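Local coordinates for protein acidocalcisomal pyrophosphatase (PDB 5C5V) that probably hydrolyses inorganic pyrophosphate with the help of magnesium ions, as a soluble pyrophosphatase carrying an EF-hand region, at residues V185-K190 with V295-Q300. Sequence-based numbering, arbitrary orientation.
With 2PN (imidodiphosphoric acid), chain C.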
ATOM      1  N   VAL A 185     -23.114  -5.658 -35.839  1.00 65.58           N
ATOM      2  CA  VAL A 185     -22.377  -6.674 -35.079  1.00 65.89           C
ATOM      3  C   VAL A 185     -22.147  -6.249 -33.623  1.00 65.37           C
ATOM      4  O   VAL A 185     -22.186  -5.056 -33.308  1.00 64.53           O
ATOM      5  CB  VAL A 185     -21.014  -6.961 -35.732  1.00 66.19           C
ATOM      6  CG1 VAL A 185     -21.217  -7.484 -37.137  1.00 66.78           C
ATOM      7  CG2 VAL A 185     -20.164  -5.698 -35.761  1.00 65.07           C
ATOM      8  N   PRO A 186     -21.899  -7.221 -32.728  1.00 64.01           N
ATOM      9  CA  PRO A 186     -21.531  -6.872 -31.347  1.00 63.32           C
ATOM     10  C   PRO A 186     -20.321  -5.922 -31.316  1.00 62.22           C
ATOM     11  O   PRO A 186     -19.335  -6.175 -32.000  1.00 62.54           O
ATOM     12  CB  PRO A 186     -21.206  -8.228 -30.717  1.00 64.01           C
ATOM     13  CG  PRO A 186     -22.034  -9.199 -31.500  1.00 64.90           C
ATOM     14  CD  PRO A 186     -22.033  -8.678 -32.909  1.00 64.83           C
ATOM     15  N   ARG A 187     -20.416  -4.836 -30.551  1.00 61.66           N
ATOM     16  CA  ARG A 187     -19.433  -3.755 -30.610  1.00 60.52           C
ATOM     17  C   ARG A 187     -18.163  -3.995 -29.784  1.00 60.05           C
ATOM     18  O   ARG A 187     -18.220  -4.311 -28.593  1.00 59.71           O
ATOM     19  CB  ARG A 187     -20.101  -2.450 -30.171  1.00 59.36           C
ATOM     20  CG  ARG A 187     -19.191  -1.244 -30.028  1.00 57.89           C
ATOM     21  CD  ARG A 187     -19.971  -0.070 -29.436  1.00 56.59           C
ATOM     22  NE  ARG A 187     -19.160   1.129 -29.240  1.00 55.28           N
ATOM     23  CZ  ARG A 187     -19.503   2.152 -28.459  1.00 54.17           C
ATOM     24  NH1 ARG A 187     -20.638   2.125 -27.762  1.00 53.49           N
ATOM     25  NH2 ARG A 187     -18.698   3.203 -28.353  1.00 52.88           N
ATOM     26  N   PHE A 188     -17.015  -3.839 -30.437  1.00 58.61           N
ATOM     27  CA  PHE A 188     -15.726  -3.795 -29.749  1.00 57.98           C
ATOM     28  C   PHE A 188     -15.097  -2.446 -30.020  1.00 57.11           C
ATOM     29  O   PHE A 188     -15.219  -1.929 -31.126  1.00 57.39           O
ATOM     30  CB  PHE A 188     -14.784  -4.907 -30.219  1.00 59.00           C
ATOM     31  CG  PHE A 188     -15.268  -6.296 -29.907  1.00 60.02           C
ATOM     32  CD1 PHE A 188     -14.780  -6.979 -28.801  1.00 59.86           C
ATOM     33  CD2 PHE A 188     -16.207  -6.920 -30.717  1.00 60.84           C
ATOM     34  CE1 PHE A 188     -15.219  -8.249 -28.508  1.00 60.69           C
ATOM     35  CE2 PHE A 188     -16.641  -8.196 -30.432  1.00 61.78           C
ATOM     36  CZ  PHE A 188     -16.147  -8.860 -29.326  1.00 61.81           C
ATOM     37  N   TYR A 189     -14.443  -1.864 -29.022  1.00 59.58           N
ATOM     38  CA  TYR A 189     -13.702  -0.635 -29.253  1.00 58.87           C
ATOM     39  C   TYR A 189     -12.669  -0.842 -30.351  1.00 59.81           C
ATOM     40  O   TYR A 189     -11.870  -1.775 -30.294  1.00 60.57           O
ATOM     41  CB  TYR A 189     -12.987  -0.175 -27.997  1.00 57.29           C
ATOM     42  CG  TYR A 189     -13.863   0.372 -26.919  1.00 56.11           C
ATOM     43  CD1 TYR A 189     -14.910   1.234 -27.216  1.00 55.75           C
ATOM     44  CD2 TYR A 189     -13.625   0.051 -25.590  1.00 55.09           C
ATOM     45  CE1 TYR A 189     -15.695   1.744 -26.218  1.00 54.67           C
ATOM     46  CE2 TYR A 189     -14.406   0.556 -24.587  1.00 53.87           C
ATOM     47  CZ  TYR A 189     -15.440   1.398 -24.901  1.00 53.85           C
ATOM     48  OH  TYR A 189     -16.215   1.915 -23.893  1.00 52.90           O
ATOM     49  N   LYS A 190     -12.677   0.034 -31.341  1.00 61.22           N
ATOM     50  CA  LYS A 190     -11.689  -0.046 -32.399  1.00 61.82           C
ATOM     51  C   LYS A 190     -10.406   0.667 -31.979  1.00 61.03           C
ATOM     52  O   LYS A 190      -9.302   0.234 -32.323  1.00 61.74           O
ATOM     53  CB  LYS A 190     -12.247   0.553 -33.683  1.00 62.29           C
ATOM     54  CG  LYS A 190     -11.383   0.352 -34.887  1.00 63.29           C
ATOM     55  CD  LYS A 190     -12.113   0.847 -36.123  1.00 64.11           C
ATOM     56  CE  LYS A 190     -11.192   0.940 -37.326  1.00 64.66           C
ATOM     57  NZ  LYS A 190     -11.893   1.645 -38.441  1.00 65.29           N
ATOM     58  N   VAL A 295     -10.755  10.995 -28.314  1.00 56.17           N
ATOM     59  CA  VAL A 295     -10.498  10.540 -29.677  1.00 57.25           C
ATOM     60  C   VAL A 295     -11.057   9.168 -30.053  1.00 58.47           C
ATOM     61  O   VAL A 295     -11.021   8.807 -31.234  1.00 59.51           O
ATOM     62  CB  VAL A 295      -8.968  10.475 -29.965  1.00 57.57           C
ATOM     63  CG1 VAL A 295      -8.296  11.783 -29.612  1.00 56.85           C
ATOM     64  CG2 VAL A 295      -8.314   9.315 -29.207  1.00 57.48           C
ATOM     65  N   TYR A 296     -11.574   8.401 -29.089  1.00 56.76           N
ATOM     66  CA  TYR A 296     -11.791   6.973 -29.352  1.00 57.60           C
ATOM     67  C   TYR A 296     -12.786   6.663 -30.468  1.00 58.57           C
ATOM     68  O   TYR A 296     -12.674   5.630 -31.104  1.00 59.76           O
ATOM     69  CB  TYR A 296     -12.201   6.236 -28.063  1.00 57.19           C
ATOM     70  CG  TYR A 296     -13.620   6.443 -27.541  1.00 56.54           C
ATOM     71  CD1 TYR A 296     -14.498   5.370 -27.435  1.00 57.30           C
ATOM     72  CD2 TYR A 296     -14.056   7.692 -27.105  1.00 55.68           C
ATOM     73  CE1 TYR A 296     -15.801   5.534 -26.922  1.00 57.10           C
ATOM     74  CE2 TYR A 296     -15.360   7.874 -26.610  1.00 55.54           C
ATOM     75  CZ  TYR A 296     -16.217   6.787 -26.513  1.00 56.10           C
ATOM     76  OH  TYR A 296     -17.478   6.959 -26.020  1.00 55.92           O
ATOM     77  N   LYS A 297     -13.723   7.561 -30.745  1.00 59.03           N
ATOM     78  CA  LYS A 297     -14.710   7.277 -31.785  1.00 60.07           C
ATOM     79  C   LYS A 297     -14.291   7.756 -33.177  1.00 60.68           C
ATOM     80  O   LYS A 297     -14.943   7.429 -34.166  1.00 61.51           O
ATOM     81  CB  LYS A 297     -16.069   7.895 -31.417  1.00 59.48           C
ATOM     82  CG  LYS A 297     -16.793   7.167 -30.273  1.00 59.24           C
ATOM     83  CD  LYS A 297     -18.123   7.842 -29.921  1.00 58.84           C
ATOM     84  CE  LYS A 297     -18.791   7.181 -28.708  1.00 58.65           C
ATOM     85  NZ  LYS A 297     -20.132   7.763 -28.364  1.00 58.39           N
ATOM     86  N   ILE A 298     -13.206   8.519 -33.252  1.00 61.44           N
ATOM     87  CA  ILE A 298     -12.765   9.087 -34.522  1.00 61.93           C
ATOM     88  C   ILE A 298     -12.419   7.993 -35.526  1.00 63.28           C
ATOM     89  O   ILE A 298     -12.782   8.080 -36.697  1.00 63.97           O
ATOM     90  CB  ILE A 298     -11.555  10.024 -34.338  1.00 61.40           C
ATOM     91  CG1 ILE A 298     -11.976  11.276 -33.570  1.00 59.96           C
ATOM     92  CG2 ILE A 298     -10.984  10.416 -35.689  1.00 61.75           C
ATOM     93  CD1 ILE A 298     -10.839  12.227 -33.262  1.00 59.36           C
ATOM     94  N   CYS A 299     -11.732   6.953 -35.060  1.00 62.67           N
ATOM     95  CA  CYS A 299     -11.385   5.826 -35.922  1.00 63.92           C
ATOM     96  C   CYS A 299     -12.624   5.041 -36.352  1.00 64.71           C
ATOM     97  O   CYS A 299     -12.538   4.165 -37.214  1.00 66.10           O
ATOM     98  CB  CYS A 299     -10.406   4.887 -35.201  1.00 64.33           C
ATOM     99  SG  CYS A 299     -11.132   3.954 -33.802  1.00 64.09           S
ATOM    100  N   GLN A 300     -13.777   5.383 -35.777  1.00 63.16           N
ATOM    101  CA  GLN A 300     -15.041   4.704 -36.087  1.00 63.85           C
ATOM    102  C   GLN A 300     -15.946   5.548 -36.968  1.00 63.67           C
ATOM    103  O   GLN A 300     -17.046   5.134 -37.304  1.00 64.28           O
ATOM    104  CB  GLN A 300     -15.802   4.353 -34.805  1.00 63.22           C
ATOM    105  CG  GLN A 300     -15.150   3.315 -33.914  1.00 63.84           C
ATOM    106  CD  GLN A 300     -15.550   1.891 -34.276  1.00 64.99           C
ATOM    107  OE1 GLN A 300     -15.595   1.515 -35.454  1.00 66.24           O
ATOM    108  NE2 GLN A 300     -15.847   1.090 -33.258  1.00 65.03           N
TER
HETATM  109  P1  2PN C 501     -20.516   5.295 -25.639  1.00 55.18           P
HETATM  110  O1  2PN C 501     -21.589   4.395 -26.304  1.00 56.48           O
HETATM  111  O2  2PN C 501     -20.931   6.778 -25.842  1.00 54.34           O
HETATM  112  O3  2PN C 501     -19.123   4.954 -26.239  1.00 55.50           O
HETATM  113  N1  2PN C 501     -20.427   4.930 -24.048  1.00 54.44           N
HETATM  114  P2  2PN C 501     -21.582   5.287 -22.943  0.75 54.10           P
HETATM  115  O4  2PN C 501     -22.981   4.737 -23.404  1.00 55.20           O
HETATM  116  O5  2PN C 501     -21.656   6.799 -22.852  1.00 52.94           O
HETATM  117  O6  2PN C 501     -21.232   4.703 -21.646  1.00 53.27           O
HETATM  118  O   HOH W   1     -13.323   2.883 -30.528  1.00 58.58           O
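Arg-187, Tyr-296 and Lys-297 close on one phosphoryl group of imidodiphosphoric acid, in a ligand-bridged contact between the loop leaving strand 185-186 and the turn after helix 285-295. The Arg-187 chain runs extended to NE and meets the phosphoryl group edge-on with two hydrogen bonds, NH1 to O1 at 2.9 Å and NH2 to O3 at 2.8 Å, the first nearly straight at 170°. O3 also accepts from Tyr-296 OH (2.6 Å), and Lys-297 NZ holds O2 at 2.8 Å. Tyr-296 CG sits between the backbone N and the carbonyl carbon (chi1 74°); Lys-297 CG lies over the centre of one ring face. Tyr-296 CE1 meets Tyr-189 CE1 at 3.9 Å, the ring planes 82° apart; Trp-292 stacks on Tyr-296 and meets Tyr-189 edge-to-face. Farther out, Lys-190 lays CB against Cys-299 SG (3.6 Å) and reaches with NZ to Cys-299 O (2.9 Å), while a water donates to Tyr-296 O and accepts a weak bond from Lys-190 N. Arg-187 NH1 and Lys-297 NZ also form salt bridges with Asp-180 and with Asp-251, a magnesium ligand; both cations would offset phosphoryl charge. Such an arginine-lysine-tyrosine cluster facing carboxylate-bound magnesium is characteristic of the family I soluble pyrophosphatase active site.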